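Local coordinates for Thiol:disulfide interchange protein DsbA (Neisseria meningitidis MC58, PDB 3HZ8) that probably acts as a thiol-disulfide oxidoreductase of the periplasm, introducing disulfide bonds into other proteins through a redox-active cysteine pair on a thioredoxin-like fold, at residues Y164-A169 against N176-L181. The protein carries 1 engineered substitution. Numbering follows the deposited sequence.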
loop_
_atom_site.group_PDB
_atom_site.type_symbol
_atom_site.label_atom_id
_atom_site.label_comp_id
_atom_site.label_asym_id
_atom_site.label_seq_id
_atom_site.Cartn_x
_atom_site.Cartn_y
_atom_site.Cartn_z
ATOM N N TYR A 164 -0.445 13.705 -5.762
ATOM C CA TYR A 164 0.318 14.420 -4.733
ATOM C C TYR A 164 1.123 13.455 -3.877
ATOM O O TYR A 164 0.556 12.684 -3.108
ATOM C CB TYR A 164 -0.606 15.268 -3.848
ATOM C CG TYR A 164 -1.398 16.303 -4.624
ATOM C CD1 TYR A 164 -0.762 17.262 -5.400
ATOM C CD2 TYR A 164 -2.784 16.324 -4.561
ATOM C CE1 TYR A 164 -1.489 18.226 -6.107
ATOM C CE2 TYR A 164 -3.524 17.284 -5.261
ATOM C CZ TYR A 164 -2.868 18.223 -6.035
ATOM O OH TYR A 164 -3.588 19.154 -6.749
ATOM N N LYS A 165 2.445 13.510 -4.014
ATOM C CA LYS A 165 3.335 12.642 -3.262
ATOM C C LYS A 165 3.656 13.292 -1.926
ATOM O O LYS A 165 4.077 14.451 -1.894
ATOM C CB LYS A 165 4.637 12.403 -4.042
ATOM C CG LYS A 165 5.662 11.524 -3.308
ATOM C CD LYS A 165 6.895 11.260 -4.167
ATOM C CE LYS A 165 7.948 10.551 -3.353
ATOM N NZ LYS A 165 9.143 10.204 -4.157
ATOM N N VAL A 166 3.452 12.546 -0.840
ATOM C CA VAL A 166 3.815 13.016 0.492
ATOM C C VAL A 166 5.334 12.985 0.659
ATOM O O VAL A 166 5.968 11.983 0.362
ATOM C CB VAL A 166 3.172 12.144 1.582
ATOM C CG1 VAL A 166 3.578 12.634 2.969
ATOM C CG2 VAL A 166 1.662 12.153 1.431
ATOM N N GLU A 167 5.913 14.099 1.104
ATOM C CA GLU A 167 7.339 14.135 1.432
ATOM C C GLU A 167 7.421 14.108 2.961
ATOM O O GLU A 167 7.136 15.103 3.624
ATOM C CB GLU A 167 8.010 15.389 0.856
ATOM C CG GLU A 167 7.810 15.595 -0.655
ATOM C CD GLU A 167 8.622 14.626 -1.501
ATOM O OE1 GLU A 167 9.692 14.200 -1.028
ATOM O OE2 GLU A 167 8.202 14.291 -2.630
ATOM N N PHE A 168 7.749 12.942 3.513
ATOM C CA PHE A 168 7.669 12.720 4.955
ATOM C C PHE A 168 8.862 13.309 5.710
ATOM O O PHE A 168 10.006 13.095 5.320
ATOM C CB PHE A 168 7.639 11.216 5.251
ATOM C CG PHE A 168 6.340 10.532 4.927
ATOM C CD1 PHE A 168 5.347 10.440 5.898
ATOM C CD2 PHE A 168 6.149 9.899 3.696
ATOM C CE1 PHE A 168 4.141 9.771 5.634
ATOM C CE2 PHE A 168 4.964 9.225 3.422
ATOM C CZ PHE A 168 3.947 9.161 4.396
ATOM N N ALA A 169 8.560 14.036 6.789
ATOM C CA ALA A 169 9.561 14.410 7.805
ATOM C C ALA A 169 9.650 13.302 8.869
ATOM O O ALA A 169 10.745 12.886 9.273
ATOM C CB ALA A 169 9.226 15.763 8.433
ATOM N N ASN A 176 -0.920 14.196 8.891
ATOM C CA ASN A 176 -1.487 15.535 8.732
ATOM C C ASN A 176 -1.411 16.012 7.277
ATOM O O ASN A 176 -2.372 16.560 6.733
ATOM C CB ASN A 176 -0.756 16.528 9.643
ATOM C CG ASN A 176 -0.927 16.221 11.126
ATOM O OD1 ASN A 176 -1.945 15.664 11.548
ATOM N ND2 ASN A 176 0.059 16.623 11.932
ATOM N N THR A 177 -0.258 15.798 6.645
ATOM C CA THR A 177 -0.109 16.104 5.214
ATOM C C THR A 177 -1.158 15.356 4.375
ATOM O O THR A 177 -1.792 15.947 3.499
ATOM C CB THR A 177 1.333 15.804 4.721
ATOM O OG1 THR A 177 2.258 16.526 5.538
ATOM C CG2 THR A 177 1.545 16.246 3.267
ATOM N N ILE A 178 -1.363 14.076 4.656
ATOM C CA ILE A 178 -2.387 13.307 3.938
ATOM C C ILE A 178 -3.755 13.981 4.061
ATOM O O ILE A 178 -4.458 14.146 3.064
ATOM C CB ILE A 178 -2.442 11.831 4.418
ATOM C CG1 ILE A 178 -1.168 11.091 3.968
ATOM C CG2 ILE A 178 -3.715 11.099 3.887
ATOM C CD1 ILE A 178 -0.969 9.733 4.589
ATOM N N ASP A 179 -4.126 14.377 5.280
ATOM C CA ASP A 179 -5.423 15.023 5.500
ATOM C C ASP A 179 -5.574 16.313 4.696
ATOM O O ASP A 179 -6.638 16.567 4.120
ATOM C CB ASP A 179 -5.619 15.307 6.986
ATOM C CG ASP A 179 -5.783 14.036 7.815
ATOM O OD1 ASP A 179 -5.976 12.946 7.220
ATOM O OD2 ASP A 179 -5.732 14.147 9.063
ATOM N N LEU A 180 -4.528 17.137 4.688
ATOM C CA LEU A 180 -4.541 18.392 3.934
ATOM C C LEU A 180 -4.633 18.124 2.441
ATOM O O LEU A 180 -5.389 18.804 1.732
ATOM C CB LEU A 180 -3.301 19.251 4.249
ATOM C CG LEU A 180 -3.137 19.804 5.670
ATOM C CD1 LEU A 180 -1.778 20.461 5.796
ATOM C CD2 LEU A 180 -4.246 20.800 5.933
ATOM N N LEU A 181 -3.863 17.144 1.961
ATOM C CA LEU A 181 -3.922 16.775 0.547
ATOM C C LEU A 181 -5.284 16.233 0.164
ATOM O O LEU A 181 -5.794 16.539 -0.912
ATOM C CB LEU A 181 -2.837 15.763 0.196
ATOM C CG LEU A 181 -1.411 16.310 0.176
ATOM C CD1 LEU A 181 -0.395 15.174 0.014
ATOM C CD2 LEU A 181 -1.239 17.352 -0.916
HETATM O O HOH W 1 4.616 15.404 4.972
#
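Leu181 reaches strand 164-166 with both of its methyl groups. CD2 packs against the root of the Tyr164 side chain, 3.7 Å from CB, and meets the ring obliquely at CG. CD1 touches Tyr164 CB and lies 3.9 Å from Val166 CG2.

Val166 spreads its two methyls over different helix residues. CG2 also touches Ile178 CG1 at 3.9 Å, and these two side chains cross at about a right angle. CG1 lies anti to the backbone N (chi1 179°), which places it beside Thr177 CG2. It meets Thr177 CG2 more loosely, at 4.2 Å. The same CG1 sits over the centre of the Phe168 ring, 3.6 Å above its plane.

The polar link is a water. It donates to Glu167 O at 2.9 Å and hydrogen-bonds Thr177 OG1 at 2.7 Å. Thr177 thus turns its methyl to the apolar patch and its hydroxyl to the water.

The strand and the helix run nearly antiparallel, at 166°, with axes 9.3 Å apart. This is helix-on-sheet packing within the thioredoxin-like domain. Strand 164-166 lies between strands 11-13 and 157-160. Helix 171-191 packs along one face of the sheet: Ile178 touches Val158, and Leu181 touches Val160 and Tyr11. Further along this helix, Tyr164 OH is hydrogen-bonded to Glu188 OE1.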